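Local atomic coordinates of flagellar hook-associated protein 2 (Helicobacter pylori, PDB entry 6IWY), a protein that caps the tip of the growing flagellar filament, promoting the polymerisation of flagellin monomers there and keeping exported subunits from leaking away unpolymerised. Residues A[43-47]-A[356-360]; A[56-62]-A[352-357]; A[95-100]-A[112-118]; A[206-210]-A[222-226]. All blocks are in the same frame, centred on the assembly; numbering follows the deposited sequence.

Contact 1: A[43-47]-A[356-360]; sequences NELGA and LFMSK
Glu-44 and Lys-360 form an antiparallel hydrogen-bonded pair, and Leu-45 with Ser-359 the non-hydrogen-bonded pair beside it, in a four-stranded antiparallel sheet that ends at strand 359-361. Two backbone bonds close the first pair: Glu-44 N reaches Lys-360 O at 2.9 Å, and Lys-360 N returns to Glu-44 O at 3.1 Å. A third, from Gly-46 N to Met-358 O at 2.9 Å, extends the ladder to where the chain turns a corner at Gly-46, a residue of positive phi (96°).

The tight side is the face carrying Leu-45, which is buried. With its CG anti to the backbone N (chi1 172°), Leu-45 leans its CD1 branch over the other segment, 3.6 Å from Phe-357 O and 3.9 Å from Phe-357 CB. Leu-63, Leu-112 and Val-114 close round the same leucine, while Ser-359 on this face uses its OG to bond Arg-225.

The other face is the more solvent-exposed one, with Lys-360 exposed and Glu-44 partly so. Their side chains run side by side in the same direction, yet the charged ends do not meet: Glu-44 OE1 and Lys-360 NZ stay 4.8 Å apart, so any attraction is probably modest. The carboxylate instead lies against the bent lysine chain, with Glu-44 OE1 3.7 Å from Lys-360 CE.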
loop_
_atom_site.group_PDB
_atom_site.type_symbol
_atom_site.label_atom_id
_atom_site.label_comp_id
_atom_site.label_asym_id
_atom_site.label_seq_id
_atom_site.Cartn_x
_atom_site.Cartn_y
_atom_site.Cartn_z
ATOM N N ASN A 43 0.790 10.027 -8.626
ATOM C CA ASN A 43 1.766 9.945 -7.553
ATOM C C ASN A 43 3.150 9.987 -8.088
ATOM O O ASN A 43 3.432 9.455 -9.189
ATOM C CB ASN A 43 1.646 8.617 -6.839
ATOM C CG ASN A 43 0.290 8.388 -6.291
ATOM O OD1 ASN A 43 -0.079 8.987 -5.282
ATOM N ND2 ASN A 43 -0.473 7.533 -6.942
ATOM N N GLU A 44 4.028 10.592 -7.314
ATOM C CA GLU A 44 5.437 10.471 -7.574
ATOM C C GLU A 44 5.909 9.341 -6.717
ATOM O O GLU A 44 5.506 9.248 -5.584
ATOM C CB GLU A 44 6.181 11.730 -7.166
ATOM C CG GLU A 44 5.923 12.906 -8.047
ATOM C CD GLU A 44 6.391 14.163 -7.409
ATOM O OE1 GLU A 44 6.930 14.078 -6.284
ATOM O OE2 GLU A 44 6.206 15.241 -8.006
ATOM N N LEU A 45 6.786 8.512 -7.241
ATOM C CA LEU A 45 7.400 7.456 -6.458
ATOM C C LEU A 45 8.902 7.425 -6.791
ATOM O O LEU A 45 9.267 7.387 -7.947
ATOM C CB LEU A 45 6.739 6.113 -6.796
ATOM C CG LEU A 45 7.348 4.831 -6.223
ATOM C CD1 LEU A 45 6.957 4.652 -4.756
ATOM C CD2 LEU A 45 6.964 3.584 -7.052
ATOM N N GLY A 46 9.764 7.464 -5.782
ATOM C CA GLY A 46 11.175 7.231 -5.994
ATOM C C GLY A 46 11.868 8.551 -6.144
ATOM O O GLY A 46 11.218 9.606 -6.098
ATOM N N ALA A 47 13.190 8.487 -6.330
ATOM C CA ALA A 47 14.051 9.664 -6.237
ATOM C C ALA A 47 14.166 10.305 -7.607
ATOM O O ALA A 47 13.498 9.867 -8.528
ATOM C CB ALA A 47 15.424 9.292 -5.691
ATOM N N LEU A 356 14.420 3.565 -1.671
ATOM C CA LEU A 356 13.899 3.365 -3.017
ATOM C C LEU A 356 12.527 3.944 -3.290
ATOM O O LEU A 356 12.269 4.297 -4.438
ATOM C CB LEU A 356 13.855 1.876 -3.366
ATOM C CG LEU A 356 15.212 1.157 -3.351
ATOM C CD1 LEU A 356 15.052 -0.313 -3.779
ATOM C CD2 LEU A 356 16.223 1.899 -4.232
ATOM N N PHE A 357 11.651 4.046 -2.283
ATOM C CA PHE A 357 10.221 4.263 -2.554
ATOM C C PHE A 357 9.498 5.367 -1.820
ATOM O O PHE A 357 8.350 5.227 -1.466
ATOM C CB PHE A 357 9.436 2.970 -2.284
ATOM C CG PHE A 357 9.856 1.809 -3.110
ATOM C CD1 PHE A 357 9.958 1.914 -4.479
ATOM C CD2 PHE A 357 10.111 0.597 -2.513
ATOM C CE1 PHE A 357 10.316 0.832 -5.243
ATOM C CE2 PHE A 357 10.485 -0.481 -3.265
ATOM C CZ PHE A 357 10.585 -0.365 -4.643
ATOM N N MET A 358 10.123 6.498 -1.601
ATOM C CA MET A 358 9.349 7.653 -1.163
ATOM C C MET A 358 8.164 7.834 -2.114
ATOM O O MET A 358 8.301 7.661 -3.339
ATOM C CB MET A 358 10.218 8.901 -1.133
ATOM C CG MET A 358 10.745 9.287 0.283
ATOM S SD MET A 358 10.472 8.153 1.720
ATOM C CE MET A 358 11.113 9.203 3.050
ATOM N N SER A 359 6.995 8.131 -1.559
ATOM C CA SER A 359 5.850 8.455 -2.382
ATOM C C SER A 359 5.263 9.776 -1.951
ATOM O O SER A 359 5.273 10.094 -0.773
ATOM C CB SER A 359 4.806 7.381 -2.255
ATOM O OG SER A 359 4.334 7.282 -0.904
ATOM N N LYS A 360 4.761 10.539 -2.914
ATOM C CA LYS A 360 3.936 11.727 -2.659
ATOM C C LYS A 360 2.746 11.708 -3.619
ATOM O O LYS A 360 2.930 11.520 -4.805
ATOM C CB LYS A 360 4.765 13.001 -2.880
ATOM C CG LYS A 360 4.013 14.344 -2.758
ATOM C CD LYS A 360 4.964 15.509 -2.480
ATOM C CE LYS A 360 5.409 16.305 -3.720
ATOM N NZ LYS A 360 4.708 17.642 -3.860
#

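Contact 2: A[56-62]-A[352-357]; sequences FSQVDTT and SQNTLF
Leu-356, in the last turn of helix 349-356, points into the curve made by the loop from Phe-56 and the start of strand 61-67, a helix end seated against a loop-to-strand junction. The contact is buried, and most of it is apolar. The two methyls of Leu-356 divide the work: CD1 lies 3.6 Å from Ser-57 CB and 3.7 Å from Thr-61 CG2, whereas CD2 approaches the backbone at Phe-56 O. Thr-61 and Leu-356 run alongside one another, antiparallel, and Val-59 adds a more distant touch through CG2.

Among the aromatics, the side chains of Phe-56 and Phe-357 run nearly perpendicular while their ring planes are about 30° apart; CE1 of Phe-357 lies at the edge of the Phe-56 ring, 3.8 Å from Phe-56 CE1. CG of Phe-56 is anti to its backbone N (chi1 -167°), which carries the ring across to the helix end. Leu-356 CB sits over the centre of one Phe-357 face. Beyond the segments, Leu-82 and Val-85 of helix 82-92 pack on Phe-56.

Two polar groups flank the apolar part. Thr-61 OG1, which bonds Gln-347 O, is 2.9 Å from Ser-352 OG; that bond is not settled, because the one proton of Ser-352 OG has other acceptors, Ser-348 O and Tyr-349 O. Ser-57 OG donates to Val-59 O at 2.6 Å, in the carbonyl plane and on a lone pair.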
loop_
_atom_site.group_PDB
_atom_site.type_symbol
_atom_site.label_atom_id
_atom_site.label_comp_id
_atom_site.label_asym_id
_atom_site.label_seq_id
_atom_site.Cartn_x
_atom_site.Cartn_y
_atom_site.Cartn_z
ATOM N N PHE A 56 17.878 2.054 -10.993
ATOM C CA PHE A 56 16.881 2.330 -9.967
ATOM C C PHE A 56 17.255 1.688 -8.627
ATOM O O PHE A 56 17.218 2.342 -7.608
ATOM C CB PHE A 56 15.488 1.876 -10.407
ATOM C CG PHE A 56 14.391 2.403 -9.535
ATOM C CD1 PHE A 56 14.033 1.742 -8.388
ATOM C CD2 PHE A 56 13.754 3.606 -9.836
ATOM C CE1 PHE A 56 13.027 2.240 -7.566
ATOM C CE2 PHE A 56 12.758 4.113 -9.022
ATOM C CZ PHE A 56 12.392 3.429 -7.889
ATOM N N SER A 57 17.600 0.409 -8.625
ATOM C CA SER A 57 17.930 -0.313 -7.386
ATOM C C SER A 57 19.017 -1.346 -7.620
ATOM O O SER A 57 18.972 -2.059 -8.603
ATOM C CB SER A 57 16.703 -1.047 -6.854
ATOM O OG SER A 57 17.092 -2.025 -5.900
ATOM N N GLN A 58 19.966 -1.428 -6.691
ATOM C CA GLN A 58 21.039 -2.411 -6.735
ATOM C C GLN A 58 20.699 -3.662 -5.955
ATOM O O GLN A 58 21.570 -4.505 -5.742
ATOM C CB GLN A 58 22.303 -1.820 -6.136
ATOM C CG GLN A 58 22.633 -0.465 -6.697
ATOM C CD GLN A 58 24.107 -0.124 -6.619
ATOM O OE1 GLN A 58 24.456 0.976 -6.190
ATOM N NE2 GLN A 58 24.981 -1.046 -7.051
ATOM N N VAL A 59 19.449 -3.786 -5.516
ATOM C CA VAL A 59 19.037 -4.925 -4.700
ATOM C C VAL A 59 17.692 -5.418 -5.220
ATOM O O VAL A 59 16.945 -4.637 -5.800
ATOM C CB VAL A 59 18.926 -4.535 -3.182
ATOM C CG1 VAL A 59 20.244 -3.971 -2.661
ATOM C CG2 VAL A 59 17.800 -3.544 -2.937
ATOM N N ASP A 60 17.391 -6.700 -5.042
ATOM C CA ASP A 60 16.042 -7.200 -5.302
ATOM C C ASP A 60 15.099 -6.735 -4.198
ATOM O O ASP A 60 15.457 -6.709 -2.996
ATOM C CB ASP A 60 15.970 -8.722 -5.316
ATOM C CG ASP A 60 16.743 -9.353 -6.451
ATOM O OD1 ASP A 60 17.240 -8.644 -7.351
ATOM O OD2 ASP A 60 16.843 -10.605 -6.435
ATOM N N THR A 61 13.876 -6.410 -4.602
ATOM C CA THR A 61 12.890 -5.950 -3.662
ATOM C C THR A 61 11.524 -5.918 -4.325
ATOM O O THR A 61 11.402 -6.275 -5.484
ATOM C CB THR A 61 13.284 -4.572 -3.061
ATOM O OG1 THR A 61 12.559 -4.366 -1.846
ATOM C CG2 THR A 61 12.995 -3.439 -4.020
ATOM N N THR A 62 10.511 -5.506 -3.566
ATOM C CA THR A 62 9.116 -5.601 -3.968
ATOM C C THR A 62 8.481 -4.270 -3.741
ATOM O O THR A 62 8.589 -3.749 -2.650
ATOM C CB THR A 62 8.339 -6.567 -3.049
ATOM O OG1 THR A 62 9.023 -7.827 -2.962
ATOM C CG2 THR A 62 6.906 -6.807 -3.592
ATOM N N SER A 352 13.380 -1.456 2.329
ATOM C CA SER A 352 13.846 -0.618 1.215
ATOM C C SER A 352 12.942 0.553 0.877
ATOM O O SER A 352 13.294 1.431 0.066
ATOM C CB SER A 352 13.945 -1.463 -0.043
ATOM O OG SER A 352 12.648 -1.864 -0.424
ATOM N N GLN A 353 11.782 0.604 1.496
ATOM C CA GLN A 353 10.915 1.767 1.320
ATOM C C GLN A 353 11.602 3.115 1.473
ATOM O O GLN A 353 11.317 4.006 0.715
ATOM C CB GLN A 353 9.761 1.729 2.308
ATOM C CG GLN A 353 8.667 2.759 2.008
ATOM C CD GLN A 353 8.742 4.005 2.865
ATOM O OE1 GLN A 353 9.280 3.985 3.992
ATOM N NE2 GLN A 353 8.150 5.093 2.364
ATOM N N ASN A 354 12.462 3.269 2.471
ATOM C CA ASN A 354 12.986 4.601 2.850
ATOM C C ASN A 354 13.942 5.210 1.806
ATOM O O ASN A 354 14.058 6.411 1.686
ATOM C CB ASN A 354 13.686 4.552 4.224
ATOM C CG ASN A 354 13.609 5.887 4.954
ATOM O OD1 ASN A 354 12.508 6.399 5.178
ATOM N ND2 ASN A 354 14.769 6.473 5.312
ATOM N N THR A 355 14.598 4.347 1.043
ATOM C CA THR A 355 15.613 4.752 0.085
ATOM C C THR A 355 15.017 4.695 -1.320
ATOM O O THR A 355 15.056 5.665 -2.059
ATOM C CB THR A 355 16.799 3.789 0.177
ATOM O OG1 THR A 355 16.525 2.801 1.181
ATOM C CG2 THR A 355 18.053 4.512 0.542
ATOM N N LEU A 356 14.420 3.565 -1.671
ATOM C CA LEU A 356 13.899 3.365 -3.017
ATOM C C LEU A 356 12.527 3.944 -3.290
ATOM O O LEU A 356 12.269 4.297 -4.438
ATOM C CB LEU A 356 13.855 1.876 -3.366
ATOM C CG LEU A 356 15.212 1.157 -3.351
ATOM C CD1 LEU A 356 15.052 -0.313 -3.779
ATOM C CD2 LEU A 356 16.223 1.899 -4.232
ATOM N N PHE A 357 11.651 4.046 -2.283
ATOM C CA PHE A 357 10.221 4.263 -2.554
ATOM C C PHE A 357 9.498 5.367 -1.820
ATOM O O PHE A 357 8.350 5.227 -1.466
ATOM C CB PHE A 357 9.436 2.970 -2.284
ATOM C CG PHE A 357 9.856 1.809 -3.110
ATOM C CD1 PHE A 357 9.958 1.914 -4.479
ATOM C CD2 PHE A 357 10.111 0.597 -2.513
ATOM C CE1 PHE A 357 10.316 0.832 -5.243
ATOM C CE2 PHE A 357 10.485 -0.481 -3.265
ATOM C CZ PHE A 357 10.585 -0.365 -4.643
#

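Contact 3: A[95-100]-A[112-118]; sequences GEVMGI and LMVNTKN
Met-98 and Asn-115 exchange two backbone hydrogen bonds, as do Ile-100 and Met-113, in the beta hairpin of strands 97-103 and 110-116, whose short axes run antiparallel at 155°. Met-98 N meets Asn-115 O at 2.7 Å, and Ile-100 N meets Met-113 O at 2.9 Å with a nearly straight N-H (171°). A further bond, Lys-117 N to Glu-96 O at 2.9 Å, lies beyond the bridged pairs and arrives above the carbonyl plane.

Apolar side chains lie on both faces. Val-97 and Val-114 turn their CG1 methyls toward each other diagonally across the register on one face. The other bears Met-98, Ile-100 and Met-113, and there Ile-100 CB lies 4.4 Å from Met-113 CB. Met-98 packs instead on a backbone carbonyl: bent at chi3 (-71°), it folds its CE to within 3.3 Å of Thr-116 O.

Charged and polar side chains gather at the Gly-95 end. Lys-117 lays its CD 3.4 Å from Gly-95 O, and Glu-96 OE1 stands 3.6 Å from Asn-118 ND2. The opposite charges remain apart, with Glu-96 OE2 5.1 Å from Lys-117 NZ. The five backbone bonds thus carry the pairing, with Val-114 turned to Ile-89 of helix 82-92 and Val-97 to Phe-65 of strand 61-67, while the attraction between Glu-96 and Lys-117 is probably a minor, long-range addition.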
loop_
_atom_site.group_PDB
_atom_site.type_symbol
_atom_site.label_atom_id
_atom_site.label_comp_id
_atom_site.label_asym_id
_atom_site.label_seq_id
_atom_site.Cartn_x
_atom_site.Cartn_y
_atom_site.Cartn_z
ATOM N N GLY A 95 -1.655 -2.664 -17.017
ATOM C CA GLY A 95 -2.005 -1.352 -17.505
ATOM C C GLY A 95 -3.052 -0.597 -16.683
ATOM O O GLY A 95 -3.494 0.478 -17.096
ATOM N N GLU A 96 -3.426 -1.118 -15.511
ATOM C CA GLU A 96 -4.428 -0.462 -14.671
ATOM C C GLU A 96 -3.782 0.648 -13.861
ATOM O O GLU A 96 -4.424 1.657 -13.511
ATOM C CB GLU A 96 -5.094 -1.482 -13.753
ATOM C CG GLU A 96 -6.120 -2.367 -14.477
ATOM C CD GLU A 96 -7.481 -1.679 -14.653
ATOM O OE1 GLU A 96 -8.056 -1.201 -13.643
ATOM O OE2 GLU A 96 -7.984 -1.635 -15.802
ATOM N N VAL A 97 -2.522 0.416 -13.519
ATOM C CA VAL A 97 -1.699 1.426 -12.903
ATOM C C VAL A 97 -0.543 1.603 -13.831
ATOM O O VAL A 97 0.096 0.638 -14.198
ATOM C CB VAL A 97 -1.175 1.027 -11.515
ATOM C CG1 VAL A 97 -0.498 2.232 -10.850
ATOM C CG2 VAL A 97 -2.307 0.549 -10.655
ATOM N N MET A 98 -0.298 2.840 -14.228
ATOM C CA MET A 98 0.677 3.129 -15.235
ATOM C C MET A 98 1.875 3.686 -14.519
ATOM O O MET A 98 1.777 4.665 -13.760
ATOM C CB MET A 98 0.111 4.124 -16.242
ATOM C CG MET A 98 -1.131 3.631 -16.990
ATOM S SD MET A 98 -1.933 4.866 -18.062
ATOM C CE MET A 98 -2.658 5.979 -16.835
ATOM N N GLY A 99 3.002 3.016 -14.729
ATOM C CA GLY A 99 4.323 3.537 -14.352
ATOM C C GLY A 99 4.908 4.329 -15.496
ATOM O O GLY A 99 5.296 3.770 -16.501
ATOM N N ILE A 100 4.976 5.637 -15.299
ATOM C CA ILE A 100 5.277 6.631 -16.315
ATOM C C ILE A 100 6.398 7.518 -15.796
ATOM O O ILE A 100 6.415 7.847 -14.600
ATOM C CB ILE A 100 4.027 7.541 -16.518
ATOM C CG1 ILE A 100 2.910 6.785 -17.247
ATOM C CG2 ILE A 100 4.374 8.810 -17.259
ATOM C CD1 ILE A 100 1.580 7.510 -17.246
ATOM N N LEU A 112 9.768 9.119 -11.288
ATOM C CA LEU A 112 8.866 8.044 -11.623
ATOM C C LEU A 112 7.489 8.467 -11.160
ATOM O O LEU A 112 7.321 8.928 -10.032
ATOM C CB LEU A 112 9.324 6.743 -10.961
ATOM C CG LEU A 112 8.523 5.451 -11.172
ATOM C CD1 LEU A 112 8.515 5.051 -12.615
ATOM C CD2 LEU A 112 9.086 4.320 -10.301
ATOM N N MET A 113 6.508 8.356 -12.049
ATOM C CA MET A 113 5.121 8.631 -11.679
ATOM C C MET A 113 4.393 7.322 -11.741
ATOM O O MET A 113 4.745 6.467 -12.530
ATOM C CB MET A 113 4.462 9.600 -12.658
ATOM C CG MET A 113 5.229 10.885 -12.876
ATOM S SD MET A 113 5.267 11.893 -11.400
ATOM C CE MET A 113 3.558 12.392 -11.206
ATOM N N VAL A 114 3.384 7.186 -10.884
ATOM C CA VAL A 114 2.514 6.015 -10.809
ATOM C C VAL A 114 1.121 6.593 -10.841
ATOM O O VAL A 114 0.682 7.199 -9.866
ATOM C CB VAL A 114 2.701 5.263 -9.484
ATOM C CG1 VAL A 114 1.793 4.050 -9.434
ATOM C CG2 VAL A 114 4.151 4.871 -9.329
ATOM N N ASN A 115 0.464 6.462 -11.986
ATOM C CA ASN A 115 -0.841 7.069 -12.211
ATOM C C ASN A 115 -1.874 6.014 -12.578
ATOM O O ASN A 115 -1.551 5.108 -13.363
ATOM C CB ASN A 115 -0.744 8.076 -13.366
ATOM C CG ASN A 115 0.286 9.191 -13.109
ATOM O OD1 ASN A 115 0.839 9.311 -12.006
ATOM N ND2 ASN A 115 0.538 10.009 -14.130
ATOM N N THR A 116 -3.111 6.148 -12.081
ATOM C CA THR A 116 -4.173 5.204 -12.451
ATOM C C THR A 116 -4.743 5.393 -13.849
ATOM O O THR A 116 -4.782 6.472 -14.389
ATOM C CB THR A 116 -5.348 5.213 -11.471
ATOM O OG1 THR A 116 -5.973 6.500 -11.435
ATOM C CG2 THR A 116 -4.880 4.808 -10.075
ATOM N N LYS A 117 -5.190 4.298 -14.441
ATOM C CA LYS A 117 -5.867 4.324 -15.733
ATOM C C LYS A 117 -7.289 4.853 -15.614
ATOM O O LYS A 117 -7.839 5.405 -16.567
ATOM C CB LYS A 117 -5.909 2.924 -16.333
ATOM C CG LYS A 117 -6.357 2.885 -17.786
ATOM C CD LYS A 117 -6.568 1.446 -18.240
ATOM C CE LYS A 117 -7.405 1.379 -19.505
ATOM N NZ LYS A 117 -6.956 0.258 -20.374
ATOM N N ASN A 118 -7.869 4.685 -14.437
ATOM C CA ASN A 118 -9.263 4.977 -14.192
ATOM C C ASN A 118 -9.496 6.066 -13.192
ATOM O O ASN A 118 -8.662 6.329 -12.323
ATOM C CB ASN A 118 -9.911 3.731 -13.626
ATOM C CG ASN A 118 -10.451 2.868 -14.671
ATOM O OD1 ASN A 118 -11.044 3.352 -15.620
ATOM N ND2 ASN A 118 -10.260 1.567 -14.520
#

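Contact 4: A[206-210]-A[222-226]; sequences NGDIS and INDRR
Ile-209 and Asp-224 form an antiparallel non-hydrogen-bonded pair and Ser-210 and Asn-223 the hydrogen-bonded pair next to it, in the beta hairpin of strands 209-214 and 219-224, with Ser-210 N to Asn-223 O at 3.1 Å and Asn-223 N to Ser-210 O at 2.9 Å. Arg-225 N prolongs this ladder by bonding Asp-208 O.

Segment 206-210 follows helix 201-205 and passes through Gly-207, whose phi is positive (87°). Just before it, Asn-206 OD1 accepts from Asp-208 N at 2.9 Å, an Asx turn leading into strand 209-214. The carbonyl of Gly-207 is then gripped by a side chain: Arg-225, extended from CG to NE, points across and donates NE to Gly-207 O at 2.9 Å. That oxygen lies in the guanidinium plane, although the donor stands 41° above the plane of the carbonyl.

Arg-226 behaves differently. Bent at chi2 and chi3, it crosses Asp-208 at about a right angle, and the carboxylate and guanidinium planes are 19° apart. Asp-208 OD2 and Arg-226 NE are 4.6 Å apart, too far for contact; Arg-226 pairs with the carboxylate of Asp-224, and its NH1 also bonds the backbone O of Lys-158.

Ile-209 shares its face with Asp-224 and packs on Leu-157 and Leu-203, whereas Asn-223 on the other face gives its ND2 to Phe-127 O and Ser-129 O. Just past the end of strand 219-224, Arg-226 NH1 meets Asp-224 OD2 on the syn side at 2.9 Å, a salt bridge.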
loop_
_atom_site.group_PDB
_atom_site.type_symbol
_atom_site.label_atom_id
_atom_site.label_comp_id
_atom_site.label_asym_id
_atom_site.label_seq_id
_atom_site.Cartn_x
_atom_site.Cartn_y
_atom_site.Cartn_z
ATOM N N ASN A 206 4.049 13.793 8.976
ATOM C CA ASN A 206 4.760 13.687 7.689
ATOM C C ASN A 206 4.009 12.870 6.633
ATOM O O ASN A 206 4.507 12.671 5.537
ATOM C CB ASN A 206 6.160 13.094 7.879
ATOM C CG ASN A 206 6.138 11.602 8.265
ATOM O OD1 ASN A 206 5.071 10.982 8.407
ATOM N ND2 ASN A 206 7.331 11.030 8.458
ATOM N N GLY A 207 2.836 12.356 6.986
ATOM C CA GLY A 207 2.005 11.612 6.055
ATOM C C GLY A 207 2.273 10.122 5.916
ATOM O O GLY A 207 1.661 9.483 5.073
ATOM N N ASP A 208 3.188 9.563 6.703
ATOM C CA ASP A 208 3.468 8.141 6.614
ATOM C C ASP A 208 2.234 7.360 7.105
ATOM O O ASP A 208 1.786 6.382 6.487
ATOM C CB ASP A 208 4.736 7.782 7.398
ATOM C CG ASP A 208 6.028 8.132 6.640
ATOM O OD1 ASP A 208 6.038 8.159 5.382
ATOM O OD2 ASP A 208 7.066 8.385 7.294
ATOM N N ILE A 209 1.656 7.801 8.201
ATOM C CA ILE A 209 0.437 7.163 8.667
ATOM C C ILE A 209 -0.732 8.077 8.417
ATOM O O ILE A 209 -0.723 9.242 8.829
ATOM C CB ILE A 209 0.470 6.795 10.155
ATOM C CG1 ILE A 209 1.549 5.758 10.407
ATOM C CG2 ILE A 209 -0.811 6.157 10.536
ATOM C CD1 ILE A 209 1.599 5.278 11.883
ATOM N N SER A 210 -1.746 7.541 7.759
ATOM C CA SER A 210 -2.985 8.263 7.616
ATOM C C SER A 210 -4.172 7.329 7.743
ATOM O O SER A 210 -4.055 6.112 7.574
ATOM C CB SER A 210 -3.019 8.976 6.269
ATOM O OG SER A 210 -2.796 8.040 5.246
ATOM N N ILE A 222 -6.847 2.601 7.182
ATOM C CA ILE A 222 -5.573 2.992 7.819
ATOM C C ILE A 222 -4.510 2.587 6.793
ATOM O O ILE A 222 -4.567 1.488 6.255
ATOM C CB ILE A 222 -5.362 2.255 9.179
ATOM C CG1 ILE A 222 -6.646 2.331 10.020
ATOM C CG2 ILE A 222 -4.204 2.873 9.994
ATOM C CD1 ILE A 222 -6.655 1.479 11.321
ATOM N N ASN A 223 -3.604 3.488 6.453
ATOM C CA ASN A 223 -2.504 3.171 5.532
ATOM C C ASN A 223 -1.228 3.612 6.177
ATOM O O ASN A 223 -1.189 4.676 6.808
ATOM C CB ASN A 223 -2.664 3.864 4.175
ATOM C CG ASN A 223 -1.412 3.747 3.279
ATOM O OD1 ASN A 223 -0.952 4.740 2.751
ATOM N ND2 ASN A 223 -0.874 2.545 3.107
ATOM N N ASP A 224 -0.219 2.745 6.071
ATOM C CA ASP A 224 1.152 3.035 6.470
ATOM C C ASP A 224 2.067 2.870 5.249
ATOM O O ASP A 224 2.270 1.754 4.778
ATOM C CB ASP A 224 1.590 2.086 7.572
ATOM C CG ASP A 224 3.020 2.376 8.067
ATOM O OD1 ASP A 224 3.594 3.467 7.768
ATOM O OD2 ASP A 224 3.575 1.494 8.777
ATOM N N ARG A 225 2.600 3.976 4.741
ATOM C CA ARG A 225 3.425 3.925 3.571
ATOM C C ARG A 225 4.734 3.227 3.833
ATOM O O ARG A 225 5.346 2.736 2.884
ATOM C CB ARG A 225 3.755 5.298 3.055
ATOM C CG ARG A 225 2.615 6.175 2.625
ATOM C CD ARG A 225 3.152 7.634 2.290
ATOM N NE ARG A 225 2.020 8.574 2.294
ATOM C CZ ARG A 225 1.261 8.875 1.231
ATOM N NH1 ARG A 225 1.523 8.361 0.017
ATOM N NH2 ARG A 225 0.223 9.709 1.383
ATOM N N ARG A 226 5.202 3.179 5.080
ATOM C CA ARG A 226 6.445 2.431 5.335
ATOM C C ARG A 226 6.244 0.919 5.280
ATOM O O ARG A 226 7.214 0.166 5.220
ATOM C CB ARG A 226 7.149 2.783 6.644
ATOM C CG ARG A 226 7.113 4.230 7.104
ATOM C CD ARG A 226 6.070 4.290 8.208
ATOM N NE ARG A 226 6.707 4.327 9.503
ATOM C CZ ARG A 226 6.232 3.793 10.621
ATOM N NH1 ARG A 226 5.095 3.109 10.647
ATOM N NH2 ARG A 226 6.961 3.929 11.727
#

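These contacts lie in a central fragment that lacks both ends of the full-length cap protein. From the N terminus, the chain opens contact 1 at 43-47, then contact 2 at 56-62. Contact 3 closes first, as a local hairpin (95-100 with 112-118), and contact 4 follows in series as a second (206-210 with 222-226); both fall within the long loops of contacts 1 and 2. Contact 2, opened after contact 1, ends on the same stretch, the two sharing Leu-356 and Phe-357. Contacts 1 and 3 belong to one sheet, joined where strand 42-49 neighbours strand 110-116. Contact 2 brings helix 349-356 to strand 61-67, and Arg-225 ties contact 4 to contact 1.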